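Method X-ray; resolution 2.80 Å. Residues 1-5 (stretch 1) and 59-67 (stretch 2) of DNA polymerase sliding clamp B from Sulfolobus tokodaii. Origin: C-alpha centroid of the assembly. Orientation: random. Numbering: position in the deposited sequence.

Stretch 1 (1-5) MIKAT
Stretch 2, residues 59-67: DYTIDKPLG

Ile 2 to Ala 4 run antiparallel to Tyr 60 to Ile 62, with Ile 2 facing Ile 62, Lys 3 facing Thr 61 and Ala 4 facing Tyr 60 (CA-CA 4.6, 5.0 and 4.3 Å). Lys 3 (phi/psi -151/125) and Thr 61 (-102/131) are extended, and two hydrogen bonds close a ring between them: Lys 3 N to Thr 61 O, 2.8 Å, and Thr 61 N to Lys 3 O, 2.7 Å. Each acceptor also receives a CA-H contact, Ile 2 CA to Thr 61 O at 3.4 Å and Tyr 60 CA to Lys 3 O at 3.2 Å. Asp 59, at phi/psi 46/46, marks the corner where the chain turns into this pairing.

Lys 3 and Thr 61 send their side chains to the same face of the sheet, CB to CB 4.4 Å. Their polar ends suit this more open side; Thr 61 (chi1 m) also lays CG2 3.7 Å from Met 1 O, while Lys 3 extends t, t, t before bending p at chi4.

Ile 2 is the main bump. Buried and in the m, t rotamer, it reaches into a hollow formed as the second stretch bends through Asp 63 and Lys 64 toward Leu 66. Its CD1 lies 3.7 Å from Leu 66 CB, its CG1 4.2 Å from Ile 62 CG1, and its CG2 4.3 Å from Tyr 60 CE1, so a branched aliphatic chain meets three apolar neighbours at once. Within the bend, a weak hydrogen bond runs from Lys 64 N to Asp 63 OD1 (2.7 Å).

Tyr 60 (chi1 t, chi2 24°) presents its ring edge to Ile 2 CG2. Small Ala 4 lets the ring come close, CB to Tyr 60 CD1 3.4 Å, while Tyr 60 OH is hydrogen-bonded elsewhere in the structure.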

# COMPACT_ATOMS: atom_id res chain seq x y z
N MET A 1 19.15 10.69 42.92
CA MET A 1 19.37 11.38 41.66
C MET A 1 18.09 12.05 41.16
O MET A 1 17.06 12.02 41.83
CB MET A 1 19.90 10.40 40.60
CG MET A 1 21.30 9.86 40.91
SD MET A 1 21.97 8.86 39.56
CE MET A 1 23.57 8.42 40.23
N ILE A 2 18.17 12.64 39.97
CA ILE A 2 17.04 13.37 39.40
C ILE A 2 16.01 12.43 38.77
O ILE A 2 16.37 11.51 38.04
CB ILE A 2 17.51 14.38 38.34
CG1 ILE A 2 18.53 15.35 38.95
CG2 ILE A 2 16.33 15.14 37.76
CD1 ILE A 2 19.07 16.36 37.97
N LYS A 3 14.74 12.67 39.07
CA LYS A 3 13.66 11.84 38.57
C LYS A 3 12.38 12.67 38.43
O LYS A 3 11.93 13.29 39.39
CB LYS A 3 13.43 10.65 39.51
CG LYS A 3 12.32 9.71 39.08
CD LYS A 3 12.15 8.59 40.10
CE LYS A 3 10.87 7.79 39.85
NZ LYS A 3 10.88 7.11 38.53
N ALA A 4 11.79 12.67 37.24
CA ALA A 4 10.60 13.47 36.98
C ALA A 4 9.61 12.74 36.07
O ALA A 4 10.01 11.93 35.24
CB ALA A 4 10.98 14.81 36.37
N THR A 5 8.33 13.03 36.24
CA THR A 5 7.29 12.39 35.44
C THR A 5 6.38 13.40 34.76
O THR A 5 5.82 14.29 35.41
CB THR A 5 6.43 11.44 36.30
OG1 THR A 5 7.23 10.34 36.75
CG2 THR A 5 5.25 10.92 35.50
N ASP A 59 5.83 13.45 40.88
CA ASP A 59 6.85 12.57 41.46
C ASP A 59 8.25 13.08 41.12
O ASP A 59 9.12 12.32 40.72
CB ASP A 59 6.67 11.14 40.95
CG ASP A 59 7.32 10.11 41.86
OD1 ASP A 59 7.90 10.50 42.89
OD2 ASP A 59 7.24 8.90 41.54
N TYR A 60 8.44 14.39 41.28
CA TYR A 60 9.67 15.05 40.87
C TYR A 60 10.70 15.10 42.00
O TYR A 60 10.59 15.93 42.91
CB TYR A 60 9.35 16.46 40.37
CG TYR A 60 10.53 17.20 39.77
CD1 TYR A 60 11.61 16.50 39.25
CD2 TYR A 60 10.55 18.58 39.71
CE1 TYR A 60 12.69 17.17 38.70
CE2 TYR A 60 11.62 19.26 39.16
CZ TYR A 60 12.68 18.55 38.65
OH TYR A 60 13.75 19.22 38.10
N THR A 61 11.68 14.22 41.93
CA THR A 61 12.76 14.19 42.91
C THR A 61 14.02 14.83 42.33
O THR A 61 14.43 14.50 41.22
CB THR A 61 13.09 12.76 43.37
OG1 THR A 61 12.01 12.25 44.16
CG2 THR A 61 14.37 12.74 44.19
N ILE A 62 14.62 15.74 43.08
CA ILE A 62 15.84 16.40 42.64
C ILE A 62 16.66 16.89 43.83
O ILE A 62 16.19 17.69 44.63
CB ILE A 62 15.52 17.59 41.70
CG1 ILE A 62 16.80 18.35 41.35
CG2 ILE A 62 14.50 18.51 42.33
CD1 ILE A 62 16.58 19.53 40.44
N ASP A 63 17.89 16.39 43.93
CA ASP A 63 18.78 16.78 45.02
C ASP A 63 19.34 18.18 44.80
O ASP A 63 19.26 19.04 45.67
CB ASP A 63 19.90 15.76 45.20
CG ASP A 63 20.73 15.55 43.95
OD1 ASP A 63 20.24 15.87 42.84
OD2 ASP A 63 21.87 15.06 44.06
N LYS A 64 19.92 18.40 43.62
CA LYS A 64 20.49 19.70 43.28
C LYS A 64 20.51 19.90 41.77
O LYS A 64 20.65 18.94 41.00
CB LYS A 64 21.90 19.84 43.87
CG LYS A 64 22.81 18.65 43.61
CD LYS A 64 24.07 18.73 44.46
CE LYS A 64 24.89 17.46 44.34
NZ LYS A 64 26.07 17.47 45.26
N PRO A 65 20.38 21.16 41.33
CA PRO A 65 20.36 21.56 39.92
C PRO A 65 21.42 20.83 39.09
O PRO A 65 22.51 20.57 39.59
CB PRO A 65 20.68 23.05 39.98
CG PRO A 65 20.10 23.49 41.27
CD PRO A 65 20.27 22.33 42.23
N LEU A 66 21.08 20.50 37.85
CA LEU A 66 21.98 19.76 36.98
C LEU A 66 21.46 19.73 35.54
O LEU A 66 20.25 19.76 35.31
CB LEU A 66 22.16 18.34 37.52
CG LEU A 66 23.04 17.36 36.73
CD1 LEU A 66 23.72 16.37 37.66
CD2 LEU A 66 22.22 16.63 35.68
N GLY A 67 22.38 19.67 34.58
CA GLY A 67 22.01 19.63 33.18
C GLY A 67 22.64 18.46 32.45
O GLY A 67 23.82 18.18 32.61